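Local coordinates for DPS family dna-binding stress response protein (Thermosynechococcus elongatus, PDB 2C41) that probably binds and oxidises iron, and may bind DNA, as a dodecameric, ferritin-like stress protein of the Dps family, at residues C[9-14]-C[123-128]; C[65-68]-C[72-75]; C[112-117]-C[138-143]. All coordinates share one frame; numbering follows the deposited sequence.

Contact 1: C[9-14]-C[123-128]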
# COMPACT_ATOMS: atom_id res chain seq x y z
N GLU C 9 26.24 -4.46 -35.53
CA GLU C 9 27.02 -3.25 -35.26
C GLU C 9 26.14 -2.02 -35.46
O GLU C 9 26.13 -1.10 -34.64
CB GLU C 9 28.25 -3.22 -36.16
CG GLU C 9 29.25 -4.32 -35.82
CD GLU C 9 30.26 -4.59 -36.93
OE1 GLU C 9 30.28 -3.86 -37.95
OE2 GLU C 9 31.04 -5.55 -36.77
N GLN C 10 25.38 -2.02 -36.54
CA GLN C 10 24.45 -0.93 -36.82
C GLN C 10 23.39 -0.78 -35.73
O GLN C 10 23.05 0.34 -35.35
CB GLN C 10 23.76 -1.13 -38.18
CG GLN C 10 24.69 -0.87 -39.36
CD GLN C 10 24.01 -1.10 -40.70
OE1 GLN C 10 22.91 -0.60 -40.95
NE2 GLN C 10 24.66 -1.86 -41.57
N VAL C 11 22.88 -1.90 -35.21
CA VAL C 11 21.91 -1.84 -34.11
C VAL C 11 22.51 -1.11 -32.90
O VAL C 11 21.87 -0.24 -32.30
CB VAL C 11 21.40 -3.24 -33.70
CG1 VAL C 11 20.66 -3.17 -32.37
CG2 VAL C 11 20.48 -3.80 -34.77
N LEU C 12 23.74 -1.47 -32.54
CA LEU C 12 24.42 -0.83 -31.41
C LEU C 12 24.56 0.67 -31.63
O LEU C 12 24.34 1.47 -30.71
CB LEU C 12 25.77 -1.48 -31.15
CG LEU C 12 25.68 -2.89 -30.57
CD1 LEU C 12 27.06 -3.55 -30.53
CD2 LEU C 12 25.04 -2.86 -29.19
N THR C 13 24.88 1.06 -32.87
CA THR C 13 24.98 2.48 -33.22
C THR C 13 23.63 3.19 -32.97
O THR C 13 23.61 4.27 -32.38
CB THR C 13 25.46 2.65 -34.69
OG1 THR C 13 26.79 2.13 -34.80
CG2 THR C 13 25.44 4.11 -35.12
N THR C 14 22.53 2.55 -33.37
CA THR C 14 21.20 3.14 -33.15
C THR C 14 20.92 3.31 -31.66
O THR C 14 20.37 4.34 -31.25
CB THR C 14 20.04 2.35 -33.80
OG1 THR C 14 19.73 1.18 -33.03
CG2 THR C 14 20.36 1.99 -35.27
N ALA C 123 18.24 -7.13 -38.63
CA ALA C 123 19.32 -7.81 -37.92
C ALA C 123 18.84 -9.08 -37.19
O ALA C 123 19.66 -9.82 -36.62
CB ALA C 123 19.98 -6.87 -36.92
N GLY C 124 17.53 -9.30 -37.20
CA GLY C 124 16.92 -10.42 -36.47
C GLY C 124 16.83 -10.15 -34.97
O GLY C 124 16.54 -11.06 -34.20
N ASP C 125 17.07 -8.90 -34.58
CA ASP C 125 17.07 -8.51 -33.17
C ASP C 125 15.65 -8.13 -32.74
O ASP C 125 15.31 -6.95 -32.62
CB ASP C 125 18.04 -7.35 -32.93
CG ASP C 125 18.22 -7.01 -31.45
OD1 ASP C 125 17.47 -7.54 -30.59
OD2 ASP C 125 19.10 -6.18 -31.15
N ILE C 126 14.83 -9.15 -32.50
CA ILE C 126 13.42 -8.94 -32.17
C ILE C 126 13.22 -8.15 -30.88
O ILE C 126 12.28 -7.36 -30.76
CB ILE C 126 12.59 -10.28 -32.16
CG1 ILE C 126 13.07 -11.23 -31.05
CG2 ILE C 126 12.63 -10.95 -33.56
CD1 ILE C 126 12.29 -12.53 -30.95
N GLY C 127 14.11 -8.34 -29.91
CA GLY C 127 14.04 -7.62 -28.64
C GLY C 127 14.22 -6.12 -28.81
O GLY C 127 13.45 -5.33 -28.27
N THR C 128 15.25 -5.72 -29.55
CA THR C 128 15.51 -4.31 -29.78
C THR C 128 14.42 -3.66 -30.63
O THR C 128 14.02 -2.53 -30.36
CB THR C 128 16.89 -4.08 -30.40
OG1 THR C 128 17.89 -4.56 -29.50
CG2 THR C 128 17.13 -2.61 -30.68
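Val11 faces Ala123, Asp125 and Thr128 where the first helix of the ferritin-like bundle, 6-35, packs against the tight turn that joins helix 95-122 to helix 126-149. Its two methyls divide the work. With CG1 anti to the backbone N (chi1 167°), that branch is directed at the start of helix 126-149, while CG2 lies beside the N and meets Ala123 CB at 3.8 Å. CG1 and Thr128 CG2 approach tip to tip, 4.0 Å apart, and CG1 also comes within 3.6 Å of Asp125 OD2, the two side chains crossing at a slant. Contact between the segments is thus van der Waals in kind; Leu69 and Ile119 add further apolar packing to Val11.

The turn itself is defined by backbone evidence. Gly124, at phi 77°, ends a helix in a Schellman motif, and Asp125 follows directly as N-cap of the next. Its carboxylate grips Thr128 twice: OD1 accepts from Thr128 N at 3.1 Å in a nearly straight bond (165°), and OD2 accepts from Thr128 OG1, both donors standing above the carboxylate plane. Arg65 of helix 41-68 ties into the same pair, through a salt bridge from NH1 to Asp125 OD1 and a hydrogen bond between NE and Thr128 OG1. Replacing Asp125 with an alanine would probably leave Arg65 without its carboxylate mate and Thr128 N uncapped. The shortest link in this network runs from Thr128 OG1 to Asp125 OD2, at 2.6 Å.

Contact 2: C[65-68]-C[72-75]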
# COMPACT_ATOMS: atom_id res chain seq x y z
N ARG C 65 20.17 -2.04 -22.96
CA ARG C 65 19.99 -2.84 -24.18
C ARG C 65 21.34 -3.06 -24.88
O ARG C 65 21.62 -4.17 -25.34
CB ARG C 65 18.97 -2.21 -25.14
CG ARG C 65 18.56 -3.13 -26.30
CD ARG C 65 17.68 -4.32 -25.83
NE ARG C 65 17.59 -5.36 -26.86
CZ ARG C 65 17.34 -6.65 -26.61
NH1 ARG C 65 17.29 -7.53 -27.61
NH2 ARG C 65 17.13 -7.06 -25.37
N SER C 66 22.17 -2.02 -24.93
CA SER C 66 23.52 -2.15 -25.51
C SER C 66 24.34 -3.21 -24.78
O SER C 66 25.01 -4.03 -25.43
CB SER C 66 24.25 -0.81 -25.49
OG SER C 66 23.66 0.09 -26.42
N LEU C 67 24.30 -3.20 -23.45
CA LEU C 67 25.00 -4.20 -22.64
C LEU C 67 24.49 -5.62 -22.90
O LEU C 67 25.28 -6.56 -22.95
CB LEU C 67 24.87 -3.89 -21.15
CG LEU C 67 25.70 -2.81 -20.43
CD1 LEU C 67 27.12 -2.66 -20.95
CD2 LEU C 67 24.99 -1.50 -20.43
N MET C 68 23.18 -5.76 -23.08
CA MET C 68 22.57 -7.07 -23.34
C MET C 68 22.96 -7.64 -24.70
O MET C 68 22.81 -8.85 -24.95
CB MET C 68 21.06 -6.99 -23.20
CG MET C 68 20.61 -6.75 -21.78
SD MET C 68 18.83 -6.47 -21.66
CE MET C 68 18.86 -5.06 -20.60
N GLN C 72 28.50 -1.55 -25.52
CA GLN C 72 28.53 -0.57 -24.44
C GLN C 72 27.62 0.60 -24.78
O GLN C 72 27.56 1.03 -25.94
CB GLN C 72 29.95 -0.04 -24.24
CG GLN C 72 30.92 -1.05 -23.62
CD GLN C 72 32.17 -0.39 -23.08
OE1 GLN C 72 32.86 -0.94 -22.23
NE2 GLN C 72 32.46 0.80 -23.57
N PRO C 73 26.95 1.17 -23.76
CA PRO C 73 26.15 2.36 -24.01
C PRO C 73 27.03 3.60 -24.08
O PRO C 73 28.22 3.53 -23.80
CB PRO C 73 25.26 2.43 -22.76
CG PRO C 73 26.12 1.86 -21.68
CD PRO C 73 26.94 0.78 -22.34
N VAL C 74 26.44 4.73 -24.46
CA VAL C 74 27.09 6.01 -24.22
C VAL C 74 27.18 6.13 -22.70
O VAL C 74 26.24 5.73 -22.00
CB VAL C 74 26.28 7.19 -24.81
CG1 VAL C 74 27.02 8.50 -24.60
CG2 VAL C 74 26.03 6.96 -26.32
N ALA C 75 28.29 6.64 -22.18
CA ALA C 75 28.46 6.72 -20.72
C ALA C 75 29.22 7.96 -20.25
O ALA C 75 28.89 8.53 -19.21
CB ALA C 75 29.13 5.45 -20.21
O HOH W 1 25.44 0.43 -28.47
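Leu67 lays both methyls against the CD corner of the Pro73 ring, and this pair is the tight part of the contact. CD2 stands 3.6 Å from Pro73 CD, and CD1 reaches the same Pro73 CD at 3.7 Å, so this one ring carbon touches both branches of the leucine. The side chains meet at an oblique angle. Trp34 of a neighbouring subunit packs on both residues, which makes this buried pair part of a subunit interface as well.

One residue earlier on the helix, Ser66 contributes carbon rather than oxygen. Its CB rests against the peptide link before the proline, 3.7 Å from Gln72 C and 3.8 Å from Pro73 N. The hydroxyl, beside the backbone N at chi1 -70°, instead engages a water at 2.7 Å from OG. That water gives only a weak bond to Gln72 O, at 3.4 Å, so the polar side is looser than the apolar one. Lys16 NZ provides Gln72 O with a direct hydrogen bond, while the Gln72 side chain sets out away from the helix.

The chain therefore folds back over the end of helix 41-68 as it enters the long connection between the two helical hairpins of the bundle, a connection that carries the short helix 80-83, as is characteristic of Dps proteins.

Contact 3: C[112-117]-C[138-143]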
# COMPACT_ATOMS: atom_id res chain seq x y z
N GLU C 112 13.16 8.40 -36.12
CA GLU C 112 14.33 7.57 -35.85
C GLU C 112 13.98 6.20 -35.27
O GLU C 112 14.58 5.20 -35.66
CB GLU C 112 15.33 8.30 -34.95
CG GLU C 112 16.04 9.45 -35.67
CD GLU C 112 17.23 9.98 -34.90
OE1 GLU C 112 17.96 10.83 -35.47
OE2 GLU C 112 17.46 9.58 -33.74
N MET C 113 13.03 6.15 -34.34
CA MET C 113 12.64 4.87 -33.75
C MET C 113 12.00 3.93 -34.77
O MET C 113 12.22 2.72 -34.71
CB MET C 113 11.73 5.07 -32.54
CG MET C 113 12.50 5.52 -31.29
SD MET C 113 11.47 5.37 -29.81
CE MET C 113 12.66 5.92 -28.57
N HIS C 114 11.24 4.47 -35.71
CA HIS C 114 10.69 3.63 -36.79
C HIS C 114 11.83 3.10 -37.67
O HIS C 114 11.86 1.91 -38.01
CB HIS C 114 9.66 4.40 -37.62
CG HIS C 114 8.32 4.51 -36.96
ND1 HIS C 114 8.03 5.45 -35.99
CD2 HIS C 114 7.18 3.80 -37.14
CE1 HIS C 114 6.78 5.31 -35.60
NE2 HIS C 114 6.24 4.31 -36.28
N GLN C 115 12.77 3.97 -38.02
CA GLN C 115 13.93 3.56 -38.81
C GLN C 115 14.78 2.52 -38.07
O GLN C 115 15.19 1.51 -38.65
CB GLN C 115 14.78 4.78 -39.19
CG GLN C 115 14.08 5.71 -40.17
CD GLN C 115 14.82 7.00 -40.46
OE1 GLN C 115 14.66 7.57 -41.54
NE2 GLN C 115 15.63 7.48 -39.51
N ASP C 116 15.00 2.77 -36.78
CA ASP C 116 15.84 1.90 -35.96
C ASP C 116 15.18 0.55 -35.66
O ASP C 116 15.86 -0.47 -35.57
CB ASP C 116 16.24 2.62 -34.68
CG ASP C 116 17.12 3.83 -34.94
OD1 ASP C 116 17.21 4.69 -34.04
OD2 ASP C 116 17.72 3.94 -36.04
N ALA C 117 13.85 0.55 -35.53
CA ALA C 117 13.11 -0.71 -35.39
C ALA C 117 13.29 -1.56 -36.65
O ALA C 117 13.45 -2.78 -36.56
CB ALA C 117 11.63 -0.45 -35.11
N THR C 138 5.00 5.95 -26.56
CA THR C 138 5.06 6.98 -25.52
C THR C 138 5.40 8.35 -26.15
O THR C 138 4.78 9.36 -25.83
CB THR C 138 6.06 6.58 -24.42
OG1 THR C 138 5.53 5.43 -23.75
CG2 THR C 138 6.27 7.70 -23.42
N HIS C 139 6.36 8.36 -27.07
CA HIS C 139 6.67 9.59 -27.81
C HIS C 139 5.47 10.11 -28.61
O HIS C 139 5.22 11.32 -28.66
CB HIS C 139 7.89 9.37 -28.71
CG HIS C 139 9.18 9.54 -27.98
ND1 HIS C 139 9.96 8.48 -27.57
CD2 HIS C 139 9.81 10.66 -27.55
CE1 HIS C 139 11.03 8.94 -26.94
NE2 HIS C 139 10.95 10.26 -26.90
N GLN C 140 4.72 9.18 -29.21
CA GLN C 140 3.52 9.57 -29.95
C GLN C 140 2.46 10.17 -29.03
O GLN C 140 1.77 11.13 -29.41
CB GLN C 140 2.99 8.39 -30.76
CG GLN C 140 3.93 8.06 -31.92
CD GLN C 140 3.69 6.71 -32.56
OE1 GLN C 140 3.29 5.74 -31.90
NE2 GLN C 140 3.97 6.63 -33.86
N LYS C 141 2.35 9.65 -27.81
CA LYS C 141 1.43 10.21 -26.81
C LYS C 141 1.85 11.63 -26.43
O LYS C 141 1.03 12.56 -26.43
CB LYS C 141 1.35 9.34 -25.56
CG LYS C 141 0.39 9.90 -24.49
CD LYS C 141 0.39 9.06 -23.21
CE LYS C 141 1.71 9.21 -22.43
NZ LYS C 141 1.58 8.73 -21.03
N HIS C 142 3.14 11.80 -26.15
CA HIS C 142 3.71 13.09 -25.77
C HIS C 142 3.48 14.14 -26.85
O HIS C 142 3.09 15.27 -26.56
CB HIS C 142 5.20 12.96 -25.50
CG HIS C 142 5.54 12.17 -24.27
ND1 HIS C 142 6.83 11.82 -23.95
CD2 HIS C 142 4.75 11.67 -23.29
CE1 HIS C 142 6.83 11.13 -22.82
NE2 HIS C 142 5.58 11.02 -22.40
N ARG C 143 3.72 13.75 -28.10
CA ARG C 143 3.53 14.63 -29.25
C ARG C 143 2.08 15.09 -29.37
O ARG C 143 1.80 16.26 -29.59
CB ARG C 143 3.99 13.92 -30.53
CG ARG C 143 3.69 14.71 -31.80
CD ARG C 143 4.03 13.88 -33.04
NE ARG C 143 3.58 14.57 -34.25
CZ ARG C 143 2.36 14.48 -34.76
NH1 ARG C 143 2.05 15.16 -35.86
NH2 ARG C 143 1.43 13.70 -34.18
O HOH W 2 3.80 3.77 -34.94
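Met113 and His114 meet His139 and Gln140 across the last two long helices of the ferritin-like four-helix bundle, 95-122 and 126-149, which run antiparallel as a helical hairpin. The touching pairs stand side by side, one a sulfur-aromatic contact, the other polar and bridged by a water.

Met113 comes first. Its chain is extended beyond CG (chi2 -167°), which carries the thioether across to the His139 imidazole at about a right angle to that side chain. SD lies 5.0 Å from the ring centroid and 60° off the ring normal, an oblique Met-aromatic approach. The terminal methyl, CE, is the part that comes closest to the ring.

His114 follows, and its ring points an edge at the amide of Gln140, the two side chains arriving from opposite directions. The polar link between them is indirect: a water in the ring plane lies 2.8 Å from His114 NE2, and the same water accepts from Gln140 NE2 at 3.1 Å. Both ring nitrogens are engaged, since ND1 is hydrogen-bonded to Ile110 O one turn back, which probably steadies the rotation of the imidazole. The other end of the amide is held as well: Gln140 OE1 accepts from Arg65 NH2 of a neighbouring subunit, so the hairpin and the shell of the assembly share this residue.

Farther along, Asp116 turns to helix 6-35 instead, where its OD1 forms a salt bridge with Arg17. Direct contact between the helices thus ends at the His114 ring, whose CE1 packs 3.6 Å from Gln140 NE2 with ring and amide planes 54° apart.

Contacts 1 and 2 lie toward one end of the bundle, their centres 12 Å apart, whereas contact 3 sits nearer its middle, 16 Å from contact 1 and 20 Å from contact 2. Contact 2 falls in sequence between the two halves of contact 1. Contacts 1 and 3 interleave, and both use helix 126-149. Arg65, on the helix of contact 2, joins the turn of contact 1, and Leu12 CD2 meets Ser66 O at 3.9 Å, so helices 6-35, 41-68 and 126-149 come together at that end. Contacts 2 and 3 stay about 10 Å apart at their nearest atoms. Together the contacts involve all four long helices, and each also reaches neighbouring subunits of the twelve-chain assembly.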